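Local coordinates for protein beta-fructofuranosidase, insoluble isoenzyme CWINV1 (Arabidopsis thaliana, PDB 2OXB) that hydrolyses terminal non-reducing beta-D-fructofuranoside residues, acting on sucrose and 1-kestose and, to a lower extent, on neokestose and levan, at residues P90-T95 with R119-S124; V104-E109 with L126-A131; E296-E301 with R498-L503; L419-S424 with S450-D455. The protein carries 1 engineered substitution. One frame throughout, in Å; residues are numbered along the deposited sequence.

Contact 1: residues P90-T95 with R119-S124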
# COMPACT_ATOMS: atom_id res chain seq x y z
N PRO A 90 5.41 21.05 11.80
CA PRO A 90 4.50 20.13 11.11
C PRO A 90 3.03 20.52 11.25
O PRO A 90 2.49 20.52 12.35
CB PRO A 90 4.80 18.81 11.79
CG PRO A 90 4.94 19.23 13.21
CD PRO A 90 5.72 20.54 13.15
N VAL A 91 2.38 20.86 10.14
CA VAL A 91 0.96 21.23 10.18
C VAL A 91 0.12 20.09 9.61
O VAL A 91 0.63 19.00 9.40
CB VAL A 91 0.68 22.51 9.36
CG1 VAL A 91 1.26 23.72 10.06
CG2 VAL A 91 1.29 22.38 7.98
N ILE A 92 -1.16 20.35 9.35
CA ILE A 92 -2.04 19.33 8.77
C ILE A 92 -3.14 19.92 7.88
O ILE A 92 -3.68 20.99 8.15
CB ILE A 92 -2.71 18.42 9.86
CG1 ILE A 92 -1.71 17.35 10.32
CG2 ILE A 92 -3.97 17.75 9.30
CD1 ILE A 92 -2.22 16.46 11.43
N LEU A 93 -3.45 19.20 6.81
CA LEU A 93 -4.49 19.62 5.89
C LEU A 93 -5.50 18.47 5.83
O LEU A 93 -5.21 17.42 5.26
CB LEU A 93 -3.89 19.89 4.50
CG LEU A 93 -3.21 21.26 4.31
CD1 LEU A 93 -2.09 21.43 5.31
CD2 LEU A 93 -2.67 21.38 2.88
N TYR A 94 -6.66 18.65 6.45
CA TYR A 94 -7.67 17.60 6.44
C TYR A 94 -9.03 18.12 5.98
O TYR A 94 -9.35 19.30 6.15
CB TYR A 94 -7.80 16.95 7.82
CG TYR A 94 -8.66 17.73 8.78
CD1 TYR A 94 -10.01 17.45 8.92
CD2 TYR A 94 -8.12 18.76 9.53
CE1 TYR A 94 -10.81 18.17 9.79
CE2 TYR A 94 -8.91 19.49 10.40
CZ TYR A 94 -10.25 19.19 10.53
OH TYR A 94 -11.02 19.93 11.41
N THR A 95 -9.82 17.21 5.41
CA THR A 95 -11.16 17.48 4.91
C THR A 95 -12.22 17.29 5.98
O THR A 95 -12.44 16.17 6.45
CB THR A 95 -11.53 16.53 3.73
OG1 THR A 95 -10.47 16.49 2.76
CG2 THR A 95 -12.82 16.99 3.04
N ARG A 119 0.25 15.54 20.77
CA ARG A 119 -1.06 14.95 21.02
C ARG A 119 -2.21 15.94 20.97
O ARG A 119 -3.35 15.55 20.68
CB ARG A 119 -1.06 14.20 22.35
CG ARG A 119 -1.23 15.06 23.59
CD ARG A 119 -1.07 14.20 24.82
NE ARG A 119 0.31 13.74 24.96
CZ ARG A 119 1.32 14.54 25.26
NH1 ARG A 119 1.11 15.84 25.45
NH2 ARG A 119 2.56 14.05 25.37
N GLU A 120 -1.96 17.21 21.25
CA GLU A 120 -3.04 18.19 21.18
C GLU A 120 -2.94 19.09 19.96
O GLU A 120 -2.04 19.92 19.86
CB GLU A 120 -3.10 19.04 22.45
CG GLU A 120 -3.65 18.32 23.66
CD GLU A 120 -3.93 19.24 24.82
OE1 GLU A 120 -5.05 19.80 24.90
OE2 GLU A 120 -3.01 19.43 25.65
N TRP A 121 -3.87 18.93 19.02
CA TRP A 121 -3.85 19.75 17.81
C TRP A 121 -4.80 20.92 17.84
O TRP A 121 -5.98 20.79 18.18
CB TRP A 121 -4.12 18.90 16.57
CG TRP A 121 -2.95 18.04 16.19
CD1 TRP A 121 -2.53 16.92 16.84
CD2 TRP A 121 -2.04 18.25 15.11
NE1 TRP A 121 -1.39 16.42 16.23
CE2 TRP A 121 -1.07 17.22 15.17
CE3 TRP A 121 -1.93 19.22 14.10
CZ2 TRP A 121 -0.02 17.12 14.25
CZ3 TRP A 121 -0.88 19.13 13.18
CH2 TRP A 121 0.06 18.08 13.27
N LYS A 122 -4.26 22.08 17.49
CA LYS A 122 -5.00 23.33 17.45
C LYS A 122 -5.53 23.50 16.03
O LYS A 122 -4.80 23.30 15.06
CB LYS A 122 -4.06 24.49 17.81
CG LYS A 122 -4.74 25.78 18.25
CD LYS A 122 -3.72 26.75 18.85
CE LYS A 122 -4.32 28.13 19.13
NZ LYS A 122 -5.53 28.08 20.01
N LYS A 123 -6.80 23.84 15.92
CA LYS A 123 -7.46 24.02 14.64
C LYS A 123 -7.89 25.47 14.41
O LYS A 123 -8.78 25.96 15.08
CB LYS A 123 -8.66 23.07 14.57
CG LYS A 123 -8.28 21.64 14.94
CD LYS A 123 -9.30 20.60 14.49
CE LYS A 123 -10.44 20.46 15.47
NZ LYS A 123 -11.42 19.46 14.99
N SER A 124 -7.24 26.14 13.46
CA SER A 124 -7.53 27.55 13.14
C SER A 124 -9.01 27.85 13.00
O SER A 124 -9.80 26.98 12.64
CB SER A 124 -6.83 27.95 11.84
OG SER A 124 -7.34 29.16 11.34
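I92 lays its terminal methyl over the six-membered ring of W121, joining the stretch that leads into strand 93-97 to strand 121-123; strand 103-110 lies between these two strands in a blade of the GH32 beta-propeller. CD1 stands 3.5 Å from the ring centroid and 17° off its normal, a CH-pi contact over the face, displaced toward the rim so that CH2 is the nearest ring atom at 3.3 Å. I92 holds CG1 anti to its carbonyl carbon (chi1 -80°), and a trans chi2 of 177° extends CD1 from there; the two side chains meet at about a right angle. The backbone carbonyl carbon of V91 lies near the plane of the indole, 3.8 Å from W121 CZ3. Further along, K123 CD comes within 3.6 Å of Y94 OH, these side chains also crossing. The ammonium group of K123 is bound outside the pair, by D73 and F67, and D73 also makes a weak hydrogen bond to Y94. F33 and I66, from the neighbouring sheet, pack on W121 as well. An alanine in place of W121 would probably open a gap over I92 CD1 and between the two sheets. With no hydrogen bond across it, the contact depends on apolar packing.

Contact 2: residues V104-E109 with L126-A131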
# COMPACT_ATOMS: atom_id res chain seq x y z
N VAL A 104 -15.22 20.46 2.87
CA VAL A 104 -14.37 21.63 2.97
C VAL A 104 -12.98 21.21 3.45
O VAL A 104 -12.80 20.13 4.00
CB VAL A 104 -14.95 22.66 3.97
CG1 VAL A 104 -16.21 23.27 3.42
CG2 VAL A 104 -15.24 21.98 5.30
N GLN A 105 -12.00 22.08 3.21
CA GLN A 105 -10.63 21.83 3.60
C GLN A 105 -10.23 22.72 4.75
O GLN A 105 -10.38 23.94 4.66
CB GLN A 105 -9.68 22.08 2.43
CG GLN A 105 -10.00 21.21 1.27
CD GLN A 105 -10.04 19.75 1.66
OE1 GLN A 105 -10.71 18.94 1.00
NE2 GLN A 105 -9.33 19.39 2.73
N ASN A 106 -9.71 22.09 5.80
CA ASN A 106 -9.30 22.77 7.01
C ASN A 106 -7.85 22.49 7.34
O ASN A 106 -7.31 21.47 6.93
CB ASN A 106 -10.17 22.31 8.16
CG ASN A 106 -11.63 22.43 7.83
OD1 ASN A 106 -12.11 23.53 7.53
ND2 ASN A 106 -12.35 21.32 7.86
N ILE A 107 -7.25 23.40 8.10
CA ILE A 107 -5.86 23.26 8.53
C ILE A 107 -5.80 23.14 10.06
O ILE A 107 -6.66 23.66 10.77
CB ILE A 107 -5.01 24.48 8.06
CG1 ILE A 107 -3.52 24.21 8.28
CG2 ILE A 107 -5.41 25.72 8.82
CD1 ILE A 107 -2.59 25.32 7.78
N ALA A 108 -4.78 22.44 10.56
CA ALA A 108 -4.58 22.23 12.00
C ALA A 108 -3.10 22.18 12.43
O ALA A 108 -2.33 21.37 11.93
CB ALA A 108 -5.28 20.93 12.43
N GLU A 109 -2.72 23.05 13.36
CA GLU A 109 -1.35 23.10 13.88
C GLU A 109 -1.33 22.52 15.30
O GLU A 109 -2.38 22.42 15.94
CB GLU A 109 -0.85 24.54 13.92
CG GLU A 109 -1.67 25.45 14.83
CD GLU A 109 -1.20 26.89 14.79
OE1 GLU A 109 0.01 27.13 14.97
OE2 GLU A 109 -2.05 27.79 14.59
N LEU A 126 -10.04 30.32 11.04
CA LEU A 126 -10.18 30.77 9.68
C LEU A 126 -10.63 29.62 8.80
O LEU A 126 -10.94 29.81 7.64
CB LEU A 126 -8.86 31.34 9.17
CG LEU A 126 -8.22 32.46 10.00
CD1 LEU A 126 -6.97 32.95 9.27
CD2 LEU A 126 -9.19 33.61 10.21
N ASN A 127 -10.65 28.40 9.35
CA ASN A 127 -11.06 27.24 8.57
C ASN A 127 -12.54 27.32 8.17
O ASN A 127 -13.36 27.86 8.92
CB ASN A 127 -10.81 25.94 9.34
CG ASN A 127 -9.34 25.67 9.58
OD1 ASN A 127 -8.51 26.03 8.76
ND2 ASN A 127 -9.03 25.04 10.70
N PRO A 128 -12.89 26.79 6.99
CA PRO A 128 -12.04 26.13 5.98
C PRO A 128 -11.25 27.09 5.09
O PRO A 128 -11.73 28.17 4.78
CB PRO A 128 -13.05 25.33 5.17
CG PRO A 128 -14.21 26.29 5.12
CD PRO A 128 -14.31 26.71 6.58
N LEU A 129 -10.06 26.67 4.68
CA LEU A 129 -9.19 27.46 3.81
C LEU A 129 -9.62 27.31 2.35
O LEU A 129 -9.40 28.19 1.51
CB LEU A 129 -7.72 27.02 3.96
CG LEU A 129 -6.86 27.60 5.09
CD1 LEU A 129 -7.69 27.79 6.34
CD2 LEU A 129 -5.68 26.68 5.36
N MET A 130 -10.23 26.17 2.06
CA MET A 130 -10.69 25.90 0.71
C MET A 130 -12.05 25.23 0.75
O MET A 130 -12.27 24.29 1.51
CB MET A 130 -9.68 25.01 -0.01
CG MET A 130 -8.33 25.67 -0.16
SD MET A 130 -7.03 24.48 -0.48
CE MET A 130 -6.06 24.62 1.03
N ALA A 131 -12.98 25.72 -0.05
CA ALA A 131 -14.30 25.13 -0.06
C ALA A 131 -14.98 25.28 -1.40
O ALA A 131 -14.75 26.25 -2.13
CB ALA A 131 -15.14 25.79 1.02
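A classic beta bulge joins strand 103-110, within a blade of the GH32 propeller, to the loop 126-131: L129 and M130 both face Q105. Q105 N donates to M130 O (2.8 Å), while Q105 O accepts L129 N at 2.7 Å and, weakly, M130 N. The peptide before P128 is cis, and next to it the amide of N127 serves the backbone of I107 at both ends, rather as a strand neighbour would. I107 N reaches N127 OD1 at 3.0 Å from above the plane of the amide carbonyl, 57° out of it, whereas N127 ND2 gives a 2.7 Å bond to I107 O in the carbonyl plane, on a lone pair. N127 CG stands anti to the carbonyl carbon, beside the backbone N (chi1 -65°). An alanine at N127 would probably leave I107 N and O without these partners and the loop less firmly fixed beside the strand. Apolar contacts fill in around the bonds: V104 CB meets P128 CB at 3.5 Å, V104 CG1 meets A131 CB, and I107 CB meets L129 CD2 at 3.5 Å. N106, alongside P128, sends its ND2 to F72 O. The irregular loop is thus held by backbone bonds at the bulge and by a side-chain amide at I107, which together engage the N-H and C=O groups of Q105 and I107, on the edge of strand 103-110 away from strand 93-97.

Contact 3: residues E296-E301 with R498-L503. With NAG (2-acetamido-2-deoxy-beta-D-glucopyranose), chain C.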
# COMPACT_ATOMS: atom_id res chain seq x y z
N GLU A 296 -10.90 -5.36 4.79
CA GLU A 296 -11.12 -6.52 5.62
C GLU A 296 -11.87 -7.51 4.72
O GLU A 296 -13.02 -7.26 4.37
CB GLU A 296 -12.02 -6.13 6.78
CG GLU A 296 -12.03 -7.12 7.91
CD GLU A 296 -10.84 -6.93 8.82
OE1 GLU A 296 -10.67 -5.80 9.31
OE2 GLU A 296 -10.08 -7.91 9.05
N SER A 297 -11.23 -8.62 4.33
CA SER A 297 -11.86 -9.61 3.44
C SER A 297 -12.95 -10.47 4.09
O SER A 297 -13.50 -11.36 3.45
CB SER A 297 -10.80 -10.55 2.84
OG SER A 297 -10.06 -9.93 1.79
N SER A 298 -13.25 -10.21 5.36
CA SER A 298 -14.28 -10.96 6.06
C SER A 298 -15.60 -10.22 5.98
O SER A 298 -15.62 -8.99 5.91
CB SER A 298 -13.92 -11.14 7.53
OG SER A 298 -14.14 -9.94 8.24
N SER A 299 -16.69 -10.96 6.01
CA SER A 299 -18.01 -10.34 5.95
C SER A 299 -18.18 -9.40 7.13
O SER A 299 -17.63 -9.63 8.20
CB SER A 299 -19.09 -11.42 5.97
OG SER A 299 -19.22 -11.96 7.27
N VAL A 300 -18.96 -8.35 6.93
CA VAL A 300 -19.23 -7.37 7.97
C VAL A 300 -19.80 -8.04 9.21
O VAL A 300 -19.49 -7.65 10.33
CB VAL A 300 -20.23 -6.31 7.49
CG1 VAL A 300 -20.50 -5.28 8.58
CG2 VAL A 300 -19.69 -5.64 6.23
N GLU A 301 -20.64 -9.04 9.00
CA GLU A 301 -21.22 -9.75 10.13
C GLU A 301 -20.08 -10.19 11.06
O GLU A 301 -20.27 -10.37 12.26
CB GLU A 301 -22.07 -10.93 9.63
CG GLU A 301 -22.55 -11.92 10.70
CD GLU A 301 -23.90 -12.55 10.38
OE1 GLU A 301 -24.93 -11.94 10.74
OE2 GLU A 301 -23.94 -13.65 9.78
N ARG A 498 -6.14 -11.10 2.47
CA ARG A 498 -6.67 -11.33 3.82
C ARG A 498 -7.31 -12.71 3.88
O ARG A 498 -8.23 -13.01 3.11
CB ARG A 498 -7.72 -10.27 4.15
CG ARG A 498 -7.36 -8.88 3.63
CD ARG A 498 -6.31 -8.21 4.48
NE ARG A 498 -6.92 -7.28 5.43
CZ ARG A 498 -7.51 -7.64 6.56
NH1 ARG A 498 -7.57 -8.91 6.91
NH2 ARG A 498 -8.05 -6.72 7.34
N VAL A 499 -6.81 -13.55 4.78
CA VAL A 499 -7.30 -14.91 4.96
C VAL A 499 -7.89 -15.12 6.36
O VAL A 499 -7.48 -14.47 7.32
CB VAL A 499 -6.17 -15.97 4.67
CG1 VAL A 499 -4.96 -15.73 5.57
CG2 VAL A 499 -6.70 -17.39 4.85
N TYR A 500 -8.85 -16.03 6.46
CA TYR A 500 -9.53 -16.31 7.71
C TYR A 500 -9.82 -17.81 7.79
O TYR A 500 -10.96 -18.26 7.62
CB TYR A 500 -10.83 -15.51 7.76
CG TYR A 500 -10.64 -14.03 7.53
CD1 TYR A 500 -10.28 -13.18 8.58
CD2 TYR A 500 -10.83 -13.46 6.26
CE1 TYR A 500 -10.12 -11.81 8.38
CE2 TYR A 500 -10.67 -12.09 6.05
CZ TYR A 500 -10.32 -11.27 7.12
OH TYR A 500 -10.20 -9.89 6.97
N PRO A 501 -8.77 -18.61 8.03
CA PRO A 501 -8.86 -20.07 8.13
C PRO A 501 -9.41 -20.53 9.47
O PRO A 501 -9.19 -19.90 10.51
CB PRO A 501 -7.41 -20.51 7.93
CG PRO A 501 -6.67 -19.43 8.66
CD PRO A 501 -7.38 -18.15 8.22
N LYS A 502 -10.13 -21.65 9.43
CA LYS A 502 -10.72 -22.23 10.64
C LYS A 502 -9.82 -23.29 11.29
O LYS A 502 -9.91 -23.52 12.49
CB LYS A 502 -12.10 -22.83 10.30
CG LYS A 502 -13.20 -21.80 10.05
CD LYS A 502 -13.71 -21.18 11.35
CE LYS A 502 -14.69 -22.11 12.09
NZ LYS A 502 -15.27 -21.55 13.36
N LEU A 503 -8.93 -23.90 10.50
CA LEU A 503 -8.00 -24.91 10.98
C LEU A 503 -6.57 -24.38 11.06
O LEU A 503 -5.78 -24.81 11.89
CB LEU A 503 -8.00 -26.14 10.07
CG LEU A 503 -9.19 -27.09 10.20
CD1 LEU A 503 -9.39 -27.84 8.89
CD2 LEU A 503 -8.98 -28.04 11.36
C1 NAG C . -13.43 -3.91 0.54
C2 NAG C . -13.22 -4.67 -0.78
C3 NAG C . -14.33 -5.70 -1.06
C4 NAG C . -14.73 -6.51 0.18
C5 NAG C . -14.99 -5.52 1.31
C6 NAG C . -15.50 -6.10 2.62
C7 NAG C . -14.21 -3.60 -2.71
C8 NAG C . -15.27 -2.55 -2.39
N2 NAG C . -13.18 -3.71 -1.88
O3 NAG C . -13.93 -6.57 -2.10
O4 NAG C . -15.90 -7.25 -0.11
O5 NAG C . -13.78 -4.81 1.59
O6 NAG C . -15.84 -5.05 3.53
O7 NAG C . -14.34 -4.30 -3.71
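A single carboxylate oxygen, E296 OE2, is approached by both an arginine and a tyrosine from the other domain. It forms a salt bridge with R498 NH2 through a weak hydrogen bond of 2.9 Å, and it accepts a bond from Y500 OH; the placing of this oxygen is less sure, so the details of both should be read with caution. The contact lies at the interface between the N-terminal five-bladed beta-propeller and the C-terminal beta-sandwich of this GH32 enzyme, bringing the loop ahead of helix 300-306 against the end of strand 493-498. Carboxylate and guanidinium are turned 82° apart, so they do not pair in a common plane. E296 holds CG anti to its backbone N (chi1 -164°) and then bends at chi2, and the backbone of 296-297 passes over one face of the guanidinium, with E296 CA 3.5 Å above its plane. K306 supplies a second positive partner to OE2, while OE1 takes G310 N. Several donors thus gather round this buried carboxylate, an arrangement likely to favour its charged form. S297 CB touches both R498 and Y500, lying 3.4 Å from R498 CB and 3.6 Å from Y500 CE2, while the S297 hydroxyl binds K273. On the far side of the loop, E296 O lies 3.2 Å from C6 of a glycan N-acetylglucosamine. S298 CB makes a CH-pi contact over one face of the Y500 ring, 3.8 Å from the centroid and 17° off the normal.

Contact 4: residues L419-S424 with S450-D455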
# COMPACT_ATOMS: atom_id res chain seq x y z
N LEU A 419 -3.90 -29.82 4.03
CA LEU A 419 -4.31 -28.94 2.94
C LEU A 419 -5.80 -28.76 2.62
O LEU A 419 -6.15 -28.47 1.48
CB LEU A 419 -3.60 -29.32 1.64
CG LEU A 419 -2.11 -29.01 1.47
CD1 LEU A 419 -1.73 -29.34 0.04
CD2 LEU A 419 -1.81 -27.54 1.78
N GLU A 420 -6.67 -28.92 3.62
CA GLU A 420 -8.09 -28.71 3.36
C GLU A 420 -8.30 -27.22 3.11
O GLU A 420 -9.23 -26.81 2.43
CB GLU A 420 -8.96 -29.20 4.53
CG GLU A 420 -8.50 -28.83 5.94
CD GLU A 420 -7.52 -29.84 6.51
OE1 GLU A 420 -6.33 -29.79 6.14
OE2 GLU A 420 -7.95 -30.70 7.32
N GLU A 421 -7.40 -26.41 3.67
CA GLU A 421 -7.45 -24.97 3.47
C GLU A 421 -6.03 -24.43 3.51
O GLU A 421 -5.31 -24.62 4.48
CB GLU A 421 -8.34 -24.27 4.52
CG GLU A 421 -7.75 -24.15 5.90
CD GLU A 421 -8.76 -23.66 6.93
OE1 GLU A 421 -8.40 -23.58 8.12
OE2 GLU A 421 -9.91 -23.35 6.56
N TYR A 422 -5.61 -23.78 2.42
CA TYR A 422 -4.27 -23.21 2.31
C TYR A 422 -4.29 -22.02 1.35
O TYR A 422 -5.24 -21.82 0.58
CB TYR A 422 -3.28 -24.27 1.78
CG TYR A 422 -3.69 -24.82 0.44
CD1 TYR A 422 -3.27 -24.22 -0.75
CD2 TYR A 422 -4.62 -25.87 0.37
CE1 TYR A 422 -3.78 -24.64 -1.98
CE2 TYR A 422 -5.14 -26.29 -0.85
CZ TYR A 422 -4.72 -25.67 -2.02
OH TYR A 422 -5.29 -26.07 -3.22
N THR A 423 -3.23 -21.22 1.41
CA THR A 423 -3.09 -20.06 0.54
C THR A 423 -1.88 -20.34 -0.31
O THR A 423 -0.90 -20.89 0.16
CB THR A 423 -2.93 -18.77 1.37
OG1 THR A 423 -4.22 -18.39 1.87
CG2 THR A 423 -2.36 -17.65 0.53
N SER A 424 -1.93 -19.97 -1.58
CA SER A 424 -0.83 -20.29 -2.46
C SER A 424 -0.34 -19.23 -3.41
O SER A 424 -0.87 -19.06 -4.50
CB SER A 424 -1.20 -21.54 -3.25
OG SER A 424 -2.55 -21.45 -3.68
N SER A 450 -8.30 -20.44 0.66
CA SER A 450 -7.66 -19.82 1.82
C SER A 450 -8.32 -20.15 3.15
O SER A 450 -7.67 -20.08 4.20
CB SER A 450 -7.61 -18.29 1.66
OG SER A 450 -6.53 -17.89 0.83
N SER A 451 -9.60 -20.52 3.13
CA SER A 451 -10.29 -20.85 4.37
C SER A 451 -11.43 -21.79 4.07
O SER A 451 -11.74 -22.03 2.90
CB SER A 451 -10.86 -19.60 5.03
OG SER A 451 -12.10 -19.26 4.47
N LEU A 452 -12.04 -22.31 5.12
CA LEU A 452 -13.15 -23.25 4.99
C LEU A 452 -14.51 -22.57 5.03
O LEU A 452 -15.50 -23.11 4.51
CB LEU A 452 -13.09 -24.31 6.09
CG LEU A 452 -12.13 -25.48 5.89
CD1 LEU A 452 -12.07 -26.31 7.14
CD2 LEU A 452 -12.60 -26.30 4.71
N LYS A 453 -14.56 -21.39 5.64
CA LYS A 453 -15.81 -20.63 5.74
C LYS A 453 -16.08 -19.95 4.39
O LYS A 453 -15.40 -18.99 4.03
CB LYS A 453 -15.69 -19.60 6.86
CG LYS A 453 -16.93 -18.77 7.06
CD LYS A 453 -16.81 -17.90 8.30
CE LYS A 453 -18.12 -17.17 8.53
NZ LYS A 453 -18.13 -16.41 9.79
N GLU A 454 -17.06 -20.45 3.65
CA GLU A 454 -17.41 -19.93 2.33
C GLU A 454 -17.62 -18.41 2.33
O GLU A 454 -17.43 -17.75 1.30
CB GLU A 454 -18.67 -20.63 1.78
CG GLU A 454 -19.02 -20.30 0.32
CD GLU A 454 -20.34 -20.91 -0.15
OE1 GLU A 454 -20.49 -22.15 -0.07
OE2 GLU A 454 -21.23 -20.15 -0.61
N ASP A 455 -17.98 -17.86 3.49
CA ASP A 455 -18.20 -16.43 3.60
C ASP A 455 -16.91 -15.64 3.84
O ASP A 455 -16.62 -15.25 4.96
CB ASP A 455 -19.18 -16.11 4.74
CG ASP A 455 -20.62 -16.31 4.33
OD1 ASP A 455 -20.99 -15.82 3.23
OD2 ASP A 455 -21.38 -16.94 5.09
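T423 and S450 meet through their hydroxyls: OG1 and OG are 2.6 Å apart in a hydrogen bond for which either may be the donor. T423 turns OG1 anti to its carbonyl carbon (chi1 -77°), and S450 places OG likewise, which brings the two oxygens together. A backbone CH...O contact of 3.4 Å from S450 CA to Y422 O lies beside it. The second polar group is the carboxylate of E421, whose side chain starts between the backbone N and the carbonyl carbon (chi1 74°) and is extended beyond CG. Its OE2 comes within 2.8 Å of L452 N. The same carboxylate turns to the neighbouring loop, where OE1 is hydrogen-bonded to L503 N and A504 N. Van der Waals contact centres on L452, whose side chain crosses that of E421 at about a right angle; its CG touches E421 OE2 at 3.1 Å, and CD2 reaches E420 O at 4.1 Å. The touching parts, 420-423 and 450-452, run in roughly opposed directions, 152° apart. All this packing belongs to the C-terminal beta-sandwich, away from the annotated sites: 419-424 leads into strand 423-431, which pairs with strands 406-415 and 439-446. The loop that holds 450-455 connects strand 439-446 to strand 461-465.

The contacts form two pairs: contacts 1 and 2 within the propeller, contacts 3 and 4 at and beside the junction with the C-terminal sandwich. Contacts 1 and 2, with centres 10 Å apart, share a four-stranded antiparallel sheet of the propeller; their segments alternate along the chain, and strand 103-110 of contact 2 runs between the two strands that contact 1 joins. Contacts 3 and 4 are also 10 Å apart and touch, since the loop 498-503 meets E421. Contact 4 is nested within the long span closed by contact 3, which ties propeller to sandwich. Centres of the two pairs lie 35 to 47 Å apart: one pair lies within a propeller blade, the other at the domain junction and the sandwich loop next to it.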